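Local coordinates for protein putative O-GlcNAcase nagJ (Clostridium perfringens, PDB 6PV5) that probably acts as a hexosaminidase of glycoside hydrolase family 84, this chain holding the catalytic barrel with an N-terminal domain and a C-terminal helical part, at residues W403-N408 with T491-G496. Residues are numbered along the deposited sequence; the frame is centred on the assembly and turned at random.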
loop_
_atom_site.group_PDB
_atom_site.type_symbol
_atom_site.label_atom_id
_atom_site.label_comp_id
_atom_site.label_asym_id
_atom_site.label_seq_id
_atom_site.Cartn_x
_atom_site.Cartn_y
_atom_site.Cartn_z
ATOM N N TRP A 403 8.013 4.311 -0.981
ATOM C CA TRP A 403 7.072 5.404 -0.796
ATOM C C TRP A 403 6.690 5.542 0.675
ATOM O O TRP A 403 6.046 4.650 1.234
ATOM C CB TRP A 403 5.855 5.213 -1.694
ATOM C CG TRP A 403 4.961 6.405 -1.633
ATOM C CD1 TRP A 403 3.648 6.424 -1.260
ATOM C CD2 TRP A 403 5.336 7.767 -1.893
ATOM N NE1 TRP A 403 3.175 7.705 -1.309
ATOM C CE2 TRP A 403 4.191 8.553 -1.665
ATOM C CE3 TRP A 403 6.531 8.394 -2.273
ATOM C CZ2 TRP A 403 4.197 9.940 -1.810
ATOM C CZ3 TRP A 403 6.533 9.763 -2.438
ATOM C CH2 TRP A 403 5.385 10.519 -2.189
ATOM N N ASN A 404 7.086 6.669 1.268
ATOM C CA ASN A 404 6.938 6.895 2.701
ATOM C C ASN A 404 5.543 7.444 3.034
ATOM O O ASN A 404 5.386 8.559 3.540
ATOM C CB ASN A 404 8.048 7.804 3.236
ATOM C CG ASN A 404 9.289 7.016 3.605
ATOM O OD1 ASN A 404 9.183 5.926 4.161
ATOM N ND2 ASN A 404 10.458 7.534 3.269
ATOM N N TYR A 405 4.529 6.628 2.780
ATOM C CA TYR A 405 3.153 6.892 3.176
ATOM C C TYR A 405 2.414 5.566 3.020
ATOM O O TYR A 405 2.637 4.870 2.021
ATOM C CB TYR A 405 2.576 7.957 2.236
ATOM C CG TYR A 405 1.182 8.407 2.562
ATOM C CD1 TYR A 405 0.972 9.550 3.326
ATOM C CD2 TYR A 405 0.082 7.676 2.157
ATOM C CE1 TYR A 405 -0.309 9.978 3.642
ATOM C CE2 TYR A 405 -1.202 8.097 2.457
ATOM C CZ TYR A 405 -1.401 9.250 3.204
ATOM O OH TYR A 405 -2.668 9.657 3.526
ATOM N N PRO A 406 1.526 5.136 3.955
ATOM C CA PRO A 406 1.070 5.942 5.099
ATOM C C PRO A 406 1.925 6.097 6.352
ATOM O O PRO A 406 1.471 6.704 7.331
ATOM C CB PRO A 406 -0.240 5.227 5.492
ATOM C CG PRO A 406 0.017 3.771 5.163
ATOM C CD PRO A 406 0.820 3.852 3.868
ATOM N N VAL A 407 3.182 5.626 6.315
ATOM C CA VAL A 407 4.019 5.662 7.503
ATOM C C VAL A 407 3.857 6.997 8.232
ATOM O O VAL A 407 4.059 8.062 7.644
ATOM C CB VAL A 407 5.503 5.386 7.196
ATOM C CG1 VAL A 407 6.083 6.387 6.202
ATOM C CG2 VAL A 407 6.344 5.380 8.467
ATOM N N ASN A 408 3.642 6.929 9.558
ATOM C CA ASN A 408 3.468 8.155 10.320
ATOM C C ASN A 408 4.435 8.195 11.510
ATOM O O ASN A 408 4.199 8.927 12.477
ATOM C CB ASN A 408 2.007 8.338 10.755
ATOM C CG ASN A 408 1.616 7.344 11.835
ATOM O OD1 ASN A 408 2.236 6.293 11.942
ATOM N ND2 ASN A 408 0.564 7.629 12.594
ATOM N N THR A 491 -5.793 12.840 6.046
ATOM C CA THR A 491 -5.136 12.276 4.869
ATOM C C THR A 491 -3.727 12.837 4.758
ATOM O O THR A 491 -2.832 12.146 4.313
ATOM C CB THR A 491 -5.943 12.424 3.569
ATOM O OG1 THR A 491 -6.164 13.813 3.301
ATOM C CG2 THR A 491 -7.283 11.719 3.614
ATOM N N ARG A 492 -3.534 14.067 5.220
ATOM C CA ARG A 492 -2.298 14.779 4.958
ATOM C C ARG A 492 -1.372 14.699 6.171
ATOM O O ARG A 492 -1.739 15.142 7.255
ATOM C CB ARG A 492 -2.632 16.230 4.582
ATOM C CG ARG A 492 -1.434 17.144 4.363
ATOM C CD ARG A 492 -0.729 16.870 3.035
ATOM N NE ARG A 492 0.422 17.753 2.848
ATOM C CZ ARG A 492 1.223 17.776 1.780
ATOM N NH1 ARG A 492 1.021 16.959 0.760
ATOM N NH2 ARG A 492 2.218 18.636 1.735
ATOM N N LEU A 493 -0.156 14.174 5.961
ATOM C CA LEU A 493 0.912 14.240 6.942
ATOM C C LEU A 493 1.999 15.162 6.386
ATOM O O LEU A 493 1.733 16.334 6.139
ATOM C CB LEU A 493 1.414 12.819 7.230
ATOM C CG LEU A 493 0.785 12.053 8.406
ATOM C CD1 LEU A 493 -0.719 12.123 8.385
ATOM C CD2 LEU A 493 1.197 10.591 8.337
ATOM N N ASP A 494 3.226 14.666 6.182
ATOM C CA ASP A 494 4.169 15.488 5.439
ATOM C C ASP A 494 3.969 15.292 3.934
ATOM O O ASP A 494 4.539 16.008 3.136
ATOM C CB ASP A 494 5.612 15.242 5.867
ATOM C CG ASP A 494 5.943 15.899 7.193
ATOM O OD1 ASP A 494 5.023 16.483 7.799
ATOM O OD2 ASP A 494 7.119 15.796 7.619
ATOM N N THR A 495 3.148 14.317 3.556
ATOM C CA THR A 495 2.763 14.120 2.171
ATOM C C THR A 495 1.332 13.612 2.233
ATOM O O THR A 495 0.840 13.361 3.331
ATOM C CB THR A 495 3.725 13.165 1.447
ATOM O OG1 THR A 495 3.443 13.204 0.042
ATOM C CG2 THR A 495 3.629 11.737 1.946
ATOM N N GLY A 496 0.685 13.456 1.075
ATOM C CA GLY A 496 -0.656 12.888 1.056
ATOM C C GLY A 496 -1.665 13.865 0.468
ATOM O O GLY A 496 -1.370 15.048 0.296
#
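Tyr405 reaches from the loop after the seventh strand of the (beta/alpha)8 barrel, 399-403, into the linker 491-496 that leads to the C-terminal helices. The tight part centres on its ring. With CG anti to the backbone N (chi1 -176°), the ring is carried across to 491-496, and OH donates to a lone pair of Thr491 O in the carbonyl plane, 2.6 Å away; the acceptor also lies in the plane of the ring, at its edge. The Thr495 side chain crosses the ring at a slant, CG2 3.7 Å from Tyr405 CD1, while its OG1 sits 3.8 Å from Trp403 CZ2 and is bonded to Pro379 O. Gly496 CA passes 3.9 Å from Tyr405 CE1. Asn404, whose OD1 accepts from Trp402 NE1, has its side chain about 8 Å from that of Asp305, the predicted proton donor. The outer side is looser: Arg492 and Asp494, both partly exposed, do not touch 403-408, and Asp494 pairs instead with Lys411. Arg492 folds back on its own linker, NH1 bonding Gly496 O at 3.1 Å, nearly in the guanidinium plane. Leu493 reaches the other end of 403-408 through one methyl, CD2, 3.4 Å from Asn408 CB.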